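Local coordinates for protein iota-carrageenase (Alteromonas sp., PDB 1H80) that hydrolyses the 1,4-beta-D linkages of iota-carrageenan, a sulfated galactan of red algal cell walls, from within the chain and with inversion of anomeric configuration, at residues G177-I182 with D200-R205; S375-M380 with N430-S435. All blocks are in the same frame, centred on the assembly; numbering follows the deposited sequence.

The two contacts belong to different parts of one chain and do not touch: their centres lie about 36 Å apart and their nearest atoms about 22 Å. Contact 1, its centre about 12 Å from that of the chain, joins neighbouring coils of the beta-helix. Parallel pairing continues from strand 202-210 through 231-243, 261-269 and 351-359 to 421-429; the loop after this strand meets segment 375-380, from the loop between strands 364-366 and 399-401, in contact 2, centred about 29 Å from the chain's centre. A calcium ion lies about 9 Å from the Arg181 side chain, too far for coordination. Asn201 ND2 bonds Asn176 OD1, while Asn201 OD1 bonds a glycerol, probably from the crystallisation liquor.

Contact 1 of 2, residues G177-I182 with D200-R205; sequences GIIERI and DNILFR
Gly177 to Glu180 and Ile202 to Arg205 are parallel rungs on successive coils of the pectate lyase-like beta-helix, their axes 4.7 Å apart. Leu203 N donates to Gly177 O, Arg205 N to Ile179 O and Ile179 N to Leu203 O. At the corner, Arg181 N extends the ladder to Arg205 O.

Ile179, Ile202 and Phe204 point into the helix, where Ile179 and Phe204 meet Val162. Apolar side chains suit this interior: Ile179 CD1 reaches Phe204 CE1 at 3.6 Å, and Ile202 CG2 sits 3.5 Å above one face of the same ring, displaced toward its rim. Ile202 CD1 lies 3.5 Å from Gly177 N; a CB at 177 would point to this face close to that methyl, so glycine suits the place.

Ile178, Leu203, Glu180 and Arg205 line the outward face of this beta-helix wall, Tyr6 and Phe11 packing on its apolar residues. Glu180 and Arg205 run side by side; the arginine bends at chi3 (60°), carrying NE toward the glutamate. Arg205 NH2 forms a salt bridge to Glu180 OE1 (2.6 Å), almost in the guanidinium plane and nearly along the C-O axis, the carboxylate plane turned 56° from it; NE adds a weak bond to that oxygen at 3.2 Å. Water 1 spans the pair, donating to OE1 and accepting weakly from NE. OE2 bonds Ser146 OG, and Arg205 NH1 forms a salt bridge with Asp8 OD1. Leu203 CD2 lies 3.7 Å over one guanidinium face, offset toward the rim. An alanine here would probably leave Glu180 OE1 without the guanidinium and take one cationic partner from Asp8.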
# COMPACT_ATOMS: atom_id res chain seq x y z
N GLY A 177 1.75 0.91 15.92
CA GLY A 177 1.94 -0.41 15.35
C GLY A 177 3.17 -0.48 14.48
O GLY A 177 3.76 0.53 14.12
N ILE A 178 3.55 -1.71 14.18
CA ILE A 178 4.69 -1.98 13.32
C ILE A 178 4.24 -2.97 12.27
O ILE A 178 3.66 -4.01 12.60
CB ILE A 178 5.87 -2.61 14.10
CG1 ILE A 178 6.32 -1.66 15.21
CG2 ILE A 178 7.01 -2.93 13.15
CD1 ILE A 178 7.50 -2.18 16.02
N ILE A 179 4.47 -2.64 11.01
CA ILE A 179 4.13 -3.53 9.90
C ILE A 179 5.46 -3.71 9.21
O ILE A 179 6.02 -2.75 8.66
CB ILE A 179 3.09 -2.88 8.98
CG1 ILE A 179 1.79 -2.71 9.76
CG2 ILE A 179 2.88 -3.75 7.74
CD1 ILE A 179 0.73 -1.92 9.02
N GLU A 180 6.00 -4.92 9.24
CA GLU A 180 7.33 -5.13 8.70
C GLU A 180 7.63 -6.48 8.10
O GLU A 180 6.90 -7.44 8.29
CB GLU A 180 8.35 -4.93 9.81
CG GLU A 180 8.09 -5.88 10.99
CD GLU A 180 9.28 -6.09 11.89
OE1 GLU A 180 10.04 -5.14 12.13
OE2 GLU A 180 9.45 -7.23 12.39
N ARG A 181 8.74 -6.53 7.37
CA ARG A 181 9.23 -7.76 6.75
C ARG A 181 8.18 -8.48 5.91
O ARG A 181 7.82 -9.62 6.21
CB ARG A 181 9.77 -8.70 7.82
CG ARG A 181 10.88 -8.09 8.65
CD ARG A 181 11.34 -9.05 9.73
NE ARG A 181 11.92 -10.26 9.16
CZ ARG A 181 12.19 -11.36 9.87
NH1 ARG A 181 11.93 -11.39 11.17
NH2 ARG A 181 12.72 -12.42 9.27
N ILE A 182 7.72 -7.82 4.86
CA ILE A 182 6.73 -8.41 3.99
C ILE A 182 7.18 -8.20 2.55
O ILE A 182 7.68 -7.13 2.20
CB ILE A 182 5.34 -7.79 4.19
CG1 ILE A 182 4.89 -8.00 5.64
CG2 ILE A 182 4.34 -8.45 3.24
CD1 ILE A 182 3.61 -7.26 6.00
N ASP A 200 -1.91 6.61 12.94
CA ASP A 200 -1.14 7.46 13.83
C ASP A 200 -0.05 6.62 14.46
O ASP A 200 -0.31 5.55 15.00
CB ASP A 200 -2.02 8.04 14.93
CG ASP A 200 -2.83 9.23 14.46
OD1 ASP A 200 -2.26 10.34 14.36
OD2 ASP A 200 -4.04 9.06 14.20
N ASN A 201 1.19 7.10 14.37
CA ASN A 201 2.33 6.44 14.96
C ASN A 201 2.49 4.99 14.52
O ASN A 201 2.41 4.06 15.33
CB ASN A 201 2.23 6.51 16.48
CG ASN A 201 3.54 6.21 17.16
OD1 ASN A 201 4.59 6.70 16.75
ND2 ASN A 201 3.50 5.40 18.22
N ILE A 202 2.73 4.80 13.23
CA ILE A 202 2.93 3.48 12.67
C ILE A 202 4.32 3.44 12.06
O ILE A 202 4.78 4.43 11.48
CB ILE A 202 1.90 3.17 11.55
CG1 ILE A 202 0.47 3.37 12.06
CG2 ILE A 202 2.11 1.74 11.04
CD1 ILE A 202 0.08 2.47 13.21
N LEU A 203 5.00 2.31 12.21
CA LEU A 203 6.32 2.12 11.64
C LEU A 203 6.19 1.06 10.56
O LEU A 203 5.70 -0.04 10.82
CB LEU A 203 7.32 1.65 12.70
CG LEU A 203 8.66 1.14 12.15
CD1 LEU A 203 9.39 2.27 11.42
CD2 LEU A 203 9.51 0.60 13.28
N PHE A 204 6.59 1.42 9.34
CA PHE A 204 6.57 0.51 8.19
C PHE A 204 8.03 0.21 7.91
O PHE A 204 8.82 1.13 7.69
CB PHE A 204 5.93 1.19 6.98
CG PHE A 204 4.48 1.49 7.15
CD1 PHE A 204 3.52 0.50 6.97
CD2 PHE A 204 4.05 2.77 7.50
CE1 PHE A 204 2.17 0.76 7.14
CE2 PHE A 204 2.69 3.05 7.66
CZ PHE A 204 1.75 2.05 7.48
N ARG A 205 8.41 -1.06 7.92
CA ARG A 205 9.82 -1.39 7.73
C ARG A 205 10.07 -2.67 6.94
O ARG A 205 9.38 -3.67 7.13
CB ARG A 205 10.48 -1.49 9.11
CG ARG A 205 11.95 -1.87 9.13
CD ARG A 205 12.50 -1.74 10.55
NE ARG A 205 11.80 -2.60 11.51
CZ ARG A 205 11.84 -2.44 12.83
NH1 ARG A 205 12.54 -1.45 13.36
NH2 ARG A 205 11.18 -3.27 13.62
O HOH W 1 11.96 -5.25 10.42

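Contact 2 of 2, residues S375-M380 with N430-S435; sequences STSNPM and NFPVNS
Ser435, whose CB lies 4.1 Å from Ser377 CB across the contact, also sets that CB against the edge of the Phe431 ring, in the plane of the ring. Phe360 meets the same ring edge-to-face and touches Pro432 as well, so that it packs on two residues of the 430-435 loop. The carboxamide of Asn434 leads away from the 375-380 segment, and it is the backbone of this residue that makes the polar contact.

Thr376 OG1 donates to Asn434 O at 3.0 Å, nearly in line with the carbonyl (C=O...donor angle 164°). The hydroxyl stands between its own backbone N and carbonyl carbon (chi1 59°), which turns it to the turn's carbonyl. Threonine suits the place by offering a donor on a short branch. Ser377 lends its CB: it packs 3.3 Å from Asn434 O and 3.6 Å from Val433 O. Serine carries only a hydroxyl beyond CB, so little bulk has to be placed beside these carbonyls. The backbones are joined at this level through water 2, which donates to Ser377 O at 2.8 Å and to Val433 O at 2.9 Å. Two carbonyl acceptors that could not bond each other are thereby linked.

Within the loop, Ser435 OG donates to Pro432 O at 2.7 Å and lies in the plane of that carbonyl. Ser435 N reaches the same oxygen only weakly, at 3.3 Å, so the hydroxyl reinforces the closure. Asn434 has a positive phi (63°), a conformation that asparagine adopts more readily than most residues. Pro432 to Ser435 thus form a type II beta turn, with Asn434 at its third position, set against a neighbouring surface loop.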
# COMPACT_ATOMS: atom_id res chain seq x y z
N SER A 375 10.52 11.72 -23.86
CA SER A 375 10.99 12.60 -24.93
C SER A 375 12.48 12.93 -24.90
O SER A 375 13.08 13.16 -25.95
CB SER A 375 10.19 13.91 -24.92
OG SER A 375 10.45 14.67 -23.75
N THR A 376 13.07 12.96 -23.71
CA THR A 376 14.49 13.30 -23.59
C THR A 376 15.48 12.15 -23.78
O THR A 376 16.51 12.33 -24.43
CB THR A 376 14.78 13.94 -22.21
OG1 THR A 376 14.41 13.03 -21.17
CG2 THR A 376 14.01 15.24 -22.06
N SER A 377 15.17 10.98 -23.23
CA SER A 377 16.08 9.85 -23.33
C SER A 377 15.65 8.75 -24.28
O SER A 377 16.48 7.96 -24.74
CB SER A 377 16.25 9.22 -21.95
OG SER A 377 15.04 8.59 -21.56
N ASN A 378 14.36 8.69 -24.58
CA ASN A 378 13.83 7.63 -25.42
C ASN A 378 12.81 8.19 -26.41
O ASN A 378 11.63 7.83 -26.38
CB ASN A 378 13.20 6.59 -24.48
CG ASN A 378 12.80 5.32 -25.17
OD1 ASN A 378 13.21 5.04 -26.29
ND2 ASN A 378 11.99 4.51 -24.48
N PRO A 379 13.25 9.07 -27.32
CA PRO A 379 12.41 9.71 -28.34
C PRO A 379 11.63 8.78 -29.27
O PRO A 379 10.66 9.20 -29.90
CB PRO A 379 13.39 10.60 -29.09
CG PRO A 379 14.67 9.84 -28.99
CD PRO A 379 14.67 9.42 -27.54
N MET A 380 12.05 7.52 -29.37
CA MET A 380 11.34 6.58 -30.23
C MET A 380 10.46 5.66 -29.39
O MET A 380 9.86 4.71 -29.90
CB MET A 380 12.32 5.77 -31.08
CG MET A 380 13.12 6.62 -32.05
SD MET A 380 13.58 5.73 -33.55
CE MET A 380 15.22 5.20 -33.14
N ASN A 430 22.49 3.03 -13.49
CA ASN A 430 22.29 2.54 -14.85
C ASN A 430 21.23 3.22 -15.70
O ASN A 430 20.66 2.60 -16.60
CB ASN A 430 22.04 1.03 -14.83
CG ASN A 430 23.25 0.24 -14.35
OD1 ASN A 430 24.33 0.80 -14.18
ND2 ASN A 430 23.07 -1.06 -14.15
N PHE A 431 20.94 4.48 -15.42
CA PHE A 431 19.97 5.20 -16.23
C PHE A 431 20.65 5.64 -17.51
O PHE A 431 21.84 5.96 -17.51
CB PHE A 431 19.43 6.42 -15.48
CG PHE A 431 18.20 6.14 -14.66
CD1 PHE A 431 18.29 5.40 -13.48
CD2 PHE A 431 16.96 6.60 -15.07
CE1 PHE A 431 17.16 5.14 -12.72
CE2 PHE A 431 15.81 6.34 -14.31
CZ PHE A 431 15.91 5.61 -13.13
N PRO A 432 19.92 5.64 -18.63
CA PRO A 432 20.51 6.06 -19.90
C PRO A 432 20.83 7.55 -19.91
O PRO A 432 20.32 8.31 -19.10
CB PRO A 432 19.44 5.68 -20.92
CG PRO A 432 18.17 5.87 -20.15
CD PRO A 432 18.51 5.25 -18.81
N VAL A 433 21.68 7.96 -20.84
CA VAL A 433 22.03 9.37 -20.93
C VAL A 433 20.77 10.17 -21.21
O VAL A 433 19.85 9.70 -21.87
CB VAL A 433 23.08 9.62 -22.05
CG1 VAL A 433 22.49 9.28 -23.41
CG2 VAL A 433 23.54 11.07 -22.00
N ASN A 434 20.73 11.39 -20.69
CA ASN A 434 19.60 12.29 -20.87
C ASN A 434 18.28 11.82 -20.30
O ASN A 434 17.21 12.18 -20.79
CB ASN A 434 19.46 12.64 -22.35
CG ASN A 434 20.49 13.66 -22.78
OD1 ASN A 434 20.69 14.66 -22.09
ND2 ASN A 434 21.15 13.42 -23.91
N SER A 435 18.35 11.01 -19.24
CA SER A 435 17.15 10.56 -18.57
C SER A 435 16.93 11.57 -17.44
O SER A 435 17.80 12.40 -17.16
CB SER A 435 17.35 9.14 -18.01
OG SER A 435 18.51 9.08 -17.21
O HOH W 2 19.19 8.11 -24.17